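Local coordinates for c-di-GMP synthase (Capnocytophaga granulosa, PDB 6WT9), which joins two GTP molecules into the second messenger 3',3'-c-di-GMP, releasing diphosphate, as the signal synthase of a CBASS antiphage defence system, at residues I294-E297 with Q298-L302; Q159-S162 with S163-I167; E11-Q14 with N15-N18. All blocks are in the same frame, centred on the assembly; numbering follows the deposited sequence.

Interaction 1: I294-E297 with Q298-L302; sequences ILYE and QLNEL
Tyr-296 and Asn-300, one turn apart on the alpha helix 291-304, lie side by side and point the same way, the carboxamide alongside the outer end of the phenol. Ring and amide planes are turned 40° from each other, and ND2 of Asn-300 comes obliquely to within 3.9 Å of Tyr-296 OH. The tyrosine's firmer polar partner is Lys-341, hydrogen-bonded to the hydroxyl, while its ring meets that of Tyr-344, also on helix 327-347. In both Tyr-296 and Asn-300 the CG atom is trans to the backbone nitrogen, which, with the one-turn spacing, sends them the same way.

A second pair, Glu-297 and Glu-301, follows the same pattern one residue further on. Both chains are extended beyond CG, and the planes of their carboxylates are 17° from parallel, with OE1 of Glu-297 lying 4.1 Å from OE1 of Glu-301. Leu-299 faces another way: its CD1 folds back to 3.3 Å from the carbonyl oxygen of Leu-295. Leu-295 itself packs on Phe-252 and Leu-253 of helix 245-259, and Leu-299 on Ile-274 and Leu-337, so this side of the helix is built into the helical bundle.

Regular i to i+4 bonds run beneath all of these side chains, from Gln-298 N to Ile-294 O through Glu-301 N to Glu-297 O, the latter at 2.9 Å. The two like-charged carboxylates probably disfavour each other mildly and may raise the proton affinity of one, whereas the ammonium of Lys-341 would polarise the tyrosine hydroxyl it binds.

Interaction 2: Q159-S162 with S163-I167; sequences QKLS and SVYEI
The amide of Tyr-165 donates to Leu-161 O at 2.9 Å, and its N-H...O angle of 169° makes this the straightest bond in the last turn of alpha helix 147-164, where i+3 and i+4 bonds mix, within the nucleotidyltransferase domain. The same oxygen takes a second bond from Val-164 N at 3.2 Å, whose donor stands above the carbonyl plane, 73° out of it. One acceptor is thus gripped by two successive amides, an i+3 and an i+4 donor, where the helix stops and Tyr-165 leaves helical geometry. Just before Val-164, Ser-163 N is shared weakly between Gln-159 O and Lys-160 O, and Val-164 N also bonds weakly to Lys-160 O.

Outward from this backbone, Leu-161 and Tyr-165 run side by side, with CD2 of the leucine 4.0 Å from CE2 of the ring. Both reach Val-67 of helix 54-71 and Ile-178 of strand 176-180, so the helix end packs on both a helix and the sheet. Val-164 covers one face of the tyrosine ring: its CG1 stands 3.6 Å above the plane, over the centre. The other methyl of Val-164 meets the aliphatic part of Lys-160, whose bend at chi2 (67°) lays CD 3.6 Å from Val-164 CG2.

Interaction 3: E11-Q14 with N15-N18; sequences ENLQ and NRSN
Arg-16 reaches back along the last turns of helix 6-17 and lies across Leu-13, whose CD1 comes obliquely to within 3.4 Å of NH1. The guanidinium also crosses the carboxamide of Asn-12, the two planes being 74° apart. There ND2 of Asn-12 and NH2 of Arg-16, both donors, approach to 3.3 Å without bonding. What fixes the guanidinium comes from helix 245-259: Asp-259 forms a salt bridge with NH2, and Asn-255 accepts a hydrogen bond from NH1. A bend at chi3 (-59°) in the otherwise extended arginine chain turns its charged end towards these partners. Leu-13 packs as well against Tyr-44 and Leu-47 of helix 40-49, so Leu-13 touches both that helix and the arginine.

The helix ends at Ser-17, and Asn-18 is the first residue to leave helical geometry. Its side chain is held by Tyr-56 through OD1 and by the carbonyl of Leu-22 through ND2. The backbone pattern persists to this point, with Ser-17 N bonded almost straight to Leu-13 O at 3.0 Å (N-H...O 173°) and the amide of Asn-18 closing the final turn on Gln-14 O at 2.7 Å.

From the N terminus, interaction 3 comes first, closing the last turn of helix 6-17 and joining it to helices 40-49 and 245-259. Interaction 2 follows at the end of helix 147-164, which packs on helix 54-71, just before the chain enters strand 167-169. Interaction 1 lies later, within helix 291-304, against helices 245-259, 268-276 and 327-347. Each is local, so none encloses a long loop, and the three follow in series without nesting or crossing. Interactions 1 and 2 sit on opposite sides of the chain's centre, their own centres 46 Å apart. Helix 245-259 touches both interaction 3 and interaction 1, whose centres are 27 Å apart.

Interaction 1: I294-E297 with Q298-L302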
ATOM      1  N   ILE A 294      14.039   5.769  14.644  1.00 16.38           N
ATOM      2  CA  ILE A 294      13.785   4.336  14.715  1.00 19.37           C
ATOM      3  C   ILE A 294      13.818   3.717  13.322  1.00 20.44           C
ATOM      4  O   ILE A 294      14.354   2.619  13.128  1.00 19.50           O
ATOM      5  CB  ILE A 294      12.449   4.078  15.433  1.00 17.72           C
ATOM      6  CG1 ILE A 294      12.574   4.485  16.901  1.00 16.67           C
ATOM      7  CG2 ILE A 294      12.029   2.619  15.299  1.00 19.80           C
ATOM      8  CD1 ILE A 294      11.264   4.554  17.627  1.00 16.34           C
ATOM      9  N   LEU A 295      13.255   4.410  12.331  1.00 19.92           N
ATOM     10  CA  LEU A 295      13.368   3.945  10.953  1.00 16.51           C
ATOM     11  C   LEU A 295      14.816   3.984  10.481  1.00 15.06           C
ATOM     12  O   LEU A 295      15.254   3.111   9.721  1.00 12.35           O
ATOM     13  CB  LEU A 295      12.480   4.786  10.037  1.00 14.72           C
ATOM     14  CG  LEU A 295      10.981   4.504  10.136  1.00 16.19           C
ATOM     15  CD1 LEU A 295      10.184   5.499   9.312  1.00 12.23           C
ATOM     16  CD2 LEU A 295      10.687   3.081   9.685  1.00 23.74           C
ATOM     17  N   TYR A 296      15.575   4.986  10.927  1.00 14.04           N
ATOM     18  CA  TYR A 296      16.989   5.052  10.573  1.00 16.73           C
ATOM     19  C   TYR A 296      17.747   3.850  11.122  1.00 20.24           C
ATOM     20  O   TYR A 296      18.544   3.226  10.410  1.00 16.49           O
ATOM     21  CB  TYR A 296      17.601   6.355  11.089  1.00 17.33           C
ATOM     22  CG  TYR A 296      19.096   6.441  10.891  1.00 20.96           C
ATOM     23  CD1 TYR A 296      19.631   6.807   9.662  1.00 26.56           C
ATOM     24  CD2 TYR A 296      19.973   6.152  11.927  1.00 18.05           C
ATOM     25  CE1 TYR A 296      20.995   6.883   9.472  1.00 24.55           C
ATOM     26  CE2 TYR A 296      21.340   6.228  11.747  1.00 23.74           C
ATOM     27  CZ  TYR A 296      21.844   6.592  10.518  1.00 27.91           C
ATOM     28  OH  TYR A 296      23.202   6.668  10.333  1.00 36.35           O
ATOM     29  N   GLU A 297      17.511   3.510  12.392  1.00 22.53           N
ATOM     30  CA  GLU A 297      18.212   2.381  12.996  1.00 21.72           C
ATOM     31  C   GLU A 297      17.874   1.076  12.289  1.00 17.25           C
ATOM     32  O   GLU A 297      18.756   0.238  12.061  1.00 18.55           O
ATOM     33  CB  GLU A 297      17.872   2.277  14.482  1.00 25.42           C
ATOM     34  CG  GLU A 297      18.663   1.201  15.207  1.00 43.46           C
ATOM     35  CD  GLU A 297      17.941   0.651  16.418  1.00 55.89           C
ATOM     36  OE1 GLU A 297      18.095  -0.555  16.702  1.00 64.55           O
ATOM     37  OE2 GLU A 297      17.215   1.421  17.081  1.00 60.28           O
ATOM     38  N   GLN A 298      16.601   0.880  11.939  1.00 12.80           N
ATOM     39  CA  GLN A 298      16.207  -0.334  11.232  1.00 12.36           C
ATOM     40  C   GLN A 298      16.860  -0.408   9.857  1.00 14.00           C
ATOM     41  O   GLN A 298      17.431  -1.438   9.483  1.00 14.90           O
ATOM     42  CB  GLN A 298      14.685  -0.399  11.112  1.00  7.90           C
ATOM     43  CG  GLN A 298      14.177  -1.441  10.116  1.00 15.17           C
ATOM     44  CD  GLN A 298      14.265  -2.868  10.640  1.00 22.88           C
ATOM     45  OE1 GLN A 298      14.786  -3.117  11.728  1.00 21.67           O
ATOM     46  NE2 GLN A 298      13.743  -3.813   9.867  1.00 23.63           N
ATOM     47  N   LEU A 299      16.783   0.680   9.088  1.00 16.99           N
ATOM     48  CA  LEU A 299      17.365   0.674   7.748  1.00 16.82           C
ATOM     49  C   LEU A 299      18.882   0.546   7.805  1.00 15.70           C
ATOM     50  O   LEU A 299      19.481  -0.162   6.988  1.00 14.19           O
ATOM     51  CB  LEU A 299      16.959   1.939   6.991  1.00 20.87           C
ATOM     52  CG  LEU A 299      15.691   1.869   6.133  1.00 27.63           C
ATOM     53  CD1 LEU A 299      14.480   1.434   6.945  1.00 24.87           C
ATOM     54  CD2 LEU A 299      15.432   3.212   5.470  1.00 29.74           C
ATOM     55  N   ASN A 300      19.520   1.217   8.765  1.00 13.02           N
ATOM     56  CA  ASN A 300      20.967   1.096   8.903  1.00 17.57           C
ATOM     57  C   ASN A 300      21.361  -0.322   9.297  1.00 16.67           C
ATOM     58  O   ASN A 300      22.363  -0.855   8.809  1.00 13.16           O
ATOM     59  CB  ASN A 300      21.479   2.107   9.929  1.00 21.23           C
ATOM     60  CG  ASN A 300      22.980   2.300   9.858  1.00 30.84           C
ATOM     61  OD1 ASN A 300      23.613   1.975   8.854  1.00 38.91           O
ATOM     62  ND2 ASN A 300      23.558   2.839  10.923  1.00 32.18           N
ATOM     63  N   GLU A 301      20.573  -0.955  10.169  1.00 17.23           N
ATOM     64  CA  GLU A 301      20.882  -2.318  10.586  1.00 26.94           C
ATOM     65  C   GLU A 301      20.699  -3.312   9.446  1.00 27.90           C
ATOM     66  O   GLU A 301      21.441  -4.296   9.362  1.00 29.22           O
ATOM     67  CB  GLU A 301      20.015  -2.711  11.782  1.00 42.73           C
ATOM     68  CG  GLU A 301      20.398  -4.038  12.415  1.00 56.51           C
ATOM     69  CD  GLU A 301      19.595  -4.343  13.665  1.00 65.96           C
ATOM     70  OE1 GLU A 301      18.696  -3.545  14.009  1.00 68.60           O
ATOM     71  OE2 GLU A 301      19.865  -5.381  14.306  1.00 69.86           O
ATOM     72  N   LEU A 302      19.722  -3.078   8.565  1.00 25.51           N
ATOM     73  CA  LEU A 302      19.546  -3.956   7.411  1.00 22.28           C
ATOM     74  C   LEU A 302      20.721  -3.844   6.448  1.00 26.82           C
ATOM     75  O   LEU A 302      21.206  -4.856   5.929  1.00 24.91           O
ATOM     76  CB  LEU A 302      18.235  -3.631   6.697  1.00 18.37           C
ATOM     77  CG  LEU A 302      16.937  -4.054   7.390  1.00 20.93           C
ATOM     78  CD1 LEU A 302      15.741  -3.355   6.761  1.00 23.84           C
ATOM     79  CD2 LEU A 302      16.765  -5.564   7.324  1.00 18.59           C
TER

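Interaction 2: Q159-S162 with S163-I167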
ATOM      1  N   GLN A 159     -16.231  -8.200 -20.928  1.00 21.17           N
ATOM      2  CA  GLN A 159     -17.408  -7.781 -21.680  1.00 24.84           C
ATOM      3  C   GLN A 159     -18.238  -6.778 -20.889  1.00 18.80           C
ATOM      4  O   GLN A 159     -18.609  -5.717 -21.404  1.00 22.24           O
ATOM      5  CB  GLN A 159     -18.248  -9.002 -22.053  1.00 25.45           C
ATOM      6  CG  GLN A 159     -19.511  -8.675 -22.829  1.00 36.17           C
ATOM      7  CD  GLN A 159     -20.279  -9.918 -23.234  1.00 45.59           C
ATOM      8  OE1 GLN A 159     -19.821 -11.043 -23.022  1.00 44.15           O
ATOM      9  NE2 GLN A 159     -21.455  -9.722 -23.820  1.00 51.38           N
ATOM     10  N   LYS A 160     -18.532  -7.097 -19.627  1.00 14.94           N
ATOM     11  CA  LYS A 160     -19.360  -6.218 -18.807  1.00 19.15           C
ATOM     12  C   LYS A 160     -18.663  -4.887 -18.543  1.00 24.74           C
ATOM     13  O   LYS A 160     -19.255  -3.818 -18.732  1.00 24.58           O
ATOM     14  CB  LYS A 160     -19.715  -6.914 -17.493  1.00 18.46           C
ATOM     15  CG  LYS A 160     -20.141  -5.971 -16.375  1.00 17.84           C
ATOM     16  CD  LYS A 160     -21.468  -5.295 -16.679  1.00 25.90           C
ATOM     17  CE  LYS A 160     -22.605  -6.301 -16.754  1.00 24.29           C
ATOM     18  NZ  LYS A 160     -23.914  -5.620 -16.969  1.00 24.08           N
ATOM     19  N   LEU A 161     -17.402  -4.932 -18.109  1.00 24.22           N
ATOM     20  CA  LEU A 161     -16.706  -3.702 -17.742  1.00 24.35           C
ATOM     21  C   LEU A 161     -16.471  -2.810 -18.954  1.00 26.18           C
ATOM     22  O   LEU A 161     -16.629  -1.587 -18.867  1.00 21.35           O
ATOM     23  CB  LEU A 161     -15.388  -4.032 -17.043  1.00 23.54           C
ATOM     24  CG  LEU A 161     -15.546  -4.731 -15.691  1.00 26.03           C
ATOM     25  CD1 LEU A 161     -14.189  -5.068 -15.086  1.00 21.73           C
ATOM     26  CD2 LEU A 161     -16.373  -3.883 -14.737  1.00 24.67           C
ATOM     27  N   SER A 162     -16.099  -3.398 -20.095  1.00 33.16           N
ATOM     28  CA  SER A 162     -15.952  -2.607 -21.314  1.00 36.51           C
ATOM     29  C   SER A 162     -17.274  -2.009 -21.766  1.00 33.95           C
ATOM     30  O   SER A 162     -17.277  -1.000 -22.480  1.00 38.18           O
ATOM     31  CB  SER A 162     -15.362  -3.459 -22.439  1.00 38.31           C
ATOM     32  OG  SER A 162     -14.116  -4.015 -22.058  1.00 45.99           O
ATOM     33  N   SER A 163     -18.393  -2.607 -21.365  1.00 28.42           N
ATOM     34  CA  SER A 163     -19.711  -2.100 -21.712  1.00 35.49           C
ATOM     35  C   SER A 163     -20.220  -1.039 -20.745  1.00 36.44           C
ATOM     36  O   SER A 163     -21.121  -0.273 -21.107  1.00 42.74           O
ATOM     37  CB  SER A 163     -20.713  -3.257 -21.769  1.00 38.59           C
ATOM     38  OG  SER A 163     -22.037  -2.786 -21.629  1.00 45.53           O
ATOM     39  N   VAL A 164     -19.670  -0.972 -19.537  1.00 28.47           N
ATOM     40  CA  VAL A 164     -20.112  -0.015 -18.532  1.00 29.38           C
ATOM     41  C   VAL A 164     -19.229   1.227 -18.508  1.00 29.69           C
ATOM     42  O   VAL A 164     -19.732   2.346 -18.410  1.00 37.48           O
ATOM     43  CB  VAL A 164     -20.159  -0.689 -17.144  1.00 28.51           C
ATOM     44  CG1 VAL A 164     -20.307   0.354 -16.050  1.00 32.87           C
ATOM     45  CG2 VAL A 164     -21.301  -1.688 -17.087  1.00 29.55           C
ATOM     46  N   TYR A 165     -17.916   1.050 -18.611  1.00 22.21           N
ATOM     47  CA  TYR A 165     -16.961   2.141 -18.482  1.00 25.47           C
ATOM     48  C   TYR A 165     -16.299   2.411 -19.826  1.00 26.66           C
ATOM     49  O   TYR A 165     -15.761   1.492 -20.453  1.00 29.48           O
ATOM     50  CB  TYR A 165     -15.905   1.814 -17.425  1.00 16.03           C
ATOM     51  CG  TYR A 165     -16.482   1.556 -16.052  1.00 14.22           C
ATOM     52  CD1 TYR A 165     -16.922   2.606 -15.256  1.00 13.80           C
ATOM     53  CD2 TYR A 165     -16.580   0.266 -15.547  1.00 14.50           C
ATOM     54  CE1 TYR A 165     -17.449   2.379 -14.000  1.00 13.92           C
ATOM     55  CE2 TYR A 165     -17.105   0.030 -14.289  1.00 13.20           C
ATOM     56  CZ  TYR A 165     -17.536   1.092 -13.521  1.00 14.51           C
ATOM     57  OH  TYR A 165     -18.061   0.872 -12.270  1.00 18.86           O
ATOM     58  N   GLU A 166     -16.341   3.674 -20.259  1.00 30.42           N
ATOM     59  CA  GLU A 166     -15.711   4.049 -21.523  1.00 40.58           C
ATOM     60  C   GLU A 166     -14.212   3.786 -21.490  1.00 37.49           C
ATOM     61  O   GLU A 166     -13.627   3.348 -22.488  1.00 36.33           O
ATOM     62  CB  GLU A 166     -15.989   5.520 -21.838  1.00 54.29           C
ATOM     63  CG  GLU A 166     -17.420   5.827 -22.262  1.00 67.87           C
ATOM     64  CD  GLU A 166     -18.409   5.766 -21.110  1.00 78.93           C
ATOM     65  OE1 GLU A 166     -19.627   5.690 -21.376  1.00 81.44           O
ATOM     66  OE2 GLU A 166     -17.968   5.795 -19.940  1.00 79.21           O
ATOM     67  N   ILE A 167     -13.574   4.044 -20.353  1.00 38.53           N
ATOM     68  CA  ILE A 167     -12.153   3.788 -20.164  1.00 37.27           C
ATOM     69  C   ILE A 167     -12.033   2.428 -19.486  1.00 34.62           C
ATOM     70  O   ILE A 167     -12.301   2.289 -18.289  1.00 36.00           O
ATOM     71  CB  ILE A 167     -11.481   4.895 -19.348  1.00 40.09           C
ATOM     72  CG1 ILE A 167     -11.713   6.256 -20.010  1.00 43.73           C
ATOM     73  CG2 ILE A 167      -9.993   4.618 -19.197  1.00 37.18           C
ATOM     74  CD1 ILE A 167     -11.140   7.419 -19.231  1.00 47.35           C
TER

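Interaction 3: E11-Q14 with N15-N18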
ATOM      1  N   GLU A  11       4.047  21.542   0.426  1.00 18.31           N
ATOM      2  CA  GLU A  11       2.973  21.924  -0.488  1.00 21.30           C
ATOM      3  C   GLU A  11       2.660  20.798  -1.463  1.00 19.12           C
ATOM      4  O   GLU A  11       1.495  20.437  -1.663  1.00 15.50           O
ATOM      5  CB  GLU A  11       3.350  23.195  -1.250  1.00 27.14           C
ATOM      6  CG  GLU A  11       3.149  24.481  -0.472  1.00 42.05           C
ATOM      7  CD  GLU A  11       3.397  25.712  -1.322  1.00 52.47           C
ATOM      8  OE1 GLU A  11       4.241  25.642  -2.241  1.00 54.73           O
ATOM      9  OE2 GLU A  11       2.741  26.746  -1.078  1.00 58.71           O
ATOM     10  N   ASN A  12       3.700  20.236  -2.087  1.00 14.67           N
ATOM     11  CA  ASN A  12       3.500  19.124  -3.010  1.00 14.01           C
ATOM     12  C   ASN A  12       2.842  17.941  -2.312  1.00 14.23           C
ATOM     13  O   ASN A  12       2.009  17.246  -2.903  1.00 17.23           O
ATOM     14  CB  ASN A  12       4.839  18.711  -3.625  1.00 12.09           C
ATOM     15  CG  ASN A  12       4.693  17.587  -4.632  1.00 19.60           C
ATOM     16  OD1 ASN A  12       4.394  17.825  -5.800  1.00 19.25           O
ATOM     17  ND2 ASN A  12       4.901  16.354  -4.182  1.00 24.42           N
ATOM     18  N   LEU A  13       3.203  17.701  -1.050  1.00 10.16           N
ATOM     19  CA  LEU A  13       2.576  16.621  -0.298  1.00 11.99           C
ATOM     20  C   LEU A  13       1.101  16.900  -0.039  1.00 16.74           C
ATOM     21  O   LEU A  13       0.288  15.967  -0.031  1.00 15.19           O
ATOM     22  CB  LEU A  13       3.318  16.403   1.020  1.00 14.22           C
ATOM     23  CG  LEU A  13       2.890  15.194   1.852  1.00 16.38           C
ATOM     24  CD1 LEU A  13       2.952  13.929   1.013  1.00 12.13           C
ATOM     25  CD2 LEU A  13       3.771  15.067   3.079  1.00 17.04           C
ATOM     26  N   GLN A  14       0.736  18.168   0.178  1.00  9.98           N
ATOM     27  CA  GLN A  14      -0.674  18.515   0.335  1.00 18.48           C
ATOM     28  C   GLN A  14      -1.465  18.176  -0.922  1.00 16.73           C
ATOM     29  O   GLN A  14      -2.590  17.671  -0.839  1.00 12.66           O
ATOM     30  CB  GLN A  14      -0.821  19.999   0.675  1.00 11.10           C
ATOM     31  CG  GLN A  14      -0.496  20.358   2.121  1.00 14.64           C
ATOM     32  CD  GLN A  14      -0.621  21.847   2.391  1.00 19.51           C
ATOM     33  OE1 GLN A  14      -0.105  22.671   1.639  1.00 20.49           O
ATOM     34  NE2 GLN A  14      -1.319  22.199   3.465  1.00 18.05           N
ATOM     35  N   ASN A  15      -0.891  18.447  -2.096  1.00 13.97           N
ATOM     36  CA  ASN A  15      -1.563  18.124  -3.348  1.00 19.82           C
ATOM     37  C   ASN A  15      -1.613  16.624  -3.604  1.00 17.93           C
ATOM     38  O   ASN A  15      -2.506  16.159  -4.320  1.00 17.83           O
ATOM     39  CB  ASN A  15      -0.869  18.831  -4.512  1.00 20.76           C
ATOM     40  CG  ASN A  15      -0.956  20.343  -4.411  1.00 26.48           C
ATOM     41  OD1 ASN A  15      -1.934  20.888  -3.899  1.00 29.82           O
ATOM     42  ND2 ASN A  15       0.067  21.029  -4.903  1.00 25.05           N
ATOM     43  N   ARG A  16      -0.683  15.858  -3.035  1.00 15.38           N
ATOM     44  CA  ARG A  16      -0.705  14.411  -3.209  1.00 16.17           C
ATOM     45  C   ARG A  16      -1.774  13.764  -2.335  1.00 15.78           C
ATOM     46  O   ARG A  16      -2.578  12.961  -2.819  1.00 18.14           O
ATOM     47  CB  ARG A  16       0.674  13.830  -2.896  1.00 17.43           C
ATOM     48  CG  ARG A  16       0.746  12.312  -2.933  1.00 16.41           C
ATOM     49  CD  ARG A  16       2.106  11.833  -2.446  1.00 18.39           C
ATOM     50  NE  ARG A  16       3.185  12.373  -3.268  1.00 16.12           N
ATOM     51  CZ  ARG A  16       4.397  12.675  -2.811  1.00 19.50           C
ATOM     52  NH1 ARG A  16       4.691  12.499  -1.527  1.00 15.17           N
ATOM     53  NH2 ARG A  16       5.312  13.164  -3.639  1.00 14.52           N
ATOM     54  N   SER A  17      -1.801  14.107  -1.045  1.00 11.76           N
ATOM     55  CA  SER A  17      -2.755  13.498  -0.126  1.00 13.06           C
ATOM     56  C   SER A  17      -4.114  14.185  -0.137  1.00 15.03           C
ATOM     57  O   SER A  17      -5.116  13.551   0.211  1.00 18.63           O
ATOM     58  CB  SER A  17      -2.192  13.500   1.300  1.00 11.46           C
ATOM     59  OG  SER A  17      -1.915  14.816   1.748  1.00 15.86           O
ATOM     60  N   ASN A  18      -4.173  15.457  -0.529  1.00 13.78           N
ATOM     61  CA  ASN A  18      -5.412  16.232  -0.558  1.00 15.12           C
ATOM     62  C   ASN A  18      -5.483  16.978  -1.885  1.00 11.80           C
ATOM     63  O   ASN A  18      -5.372  18.208  -1.929  1.00 13.55           O
ATOM     64  CB  ASN A  18      -5.470  17.190   0.634  1.00 20.54           C
ATOM     65  CG  ASN A  18      -6.781  17.947   0.726  1.00 16.81           C
ATOM     66  OD1 ASN A  18      -7.727  17.677  -0.014  1.00 13.40           O
ATOM     67  ND2 ASN A  18      -6.842  18.903   1.644  1.00 15.24           N
TER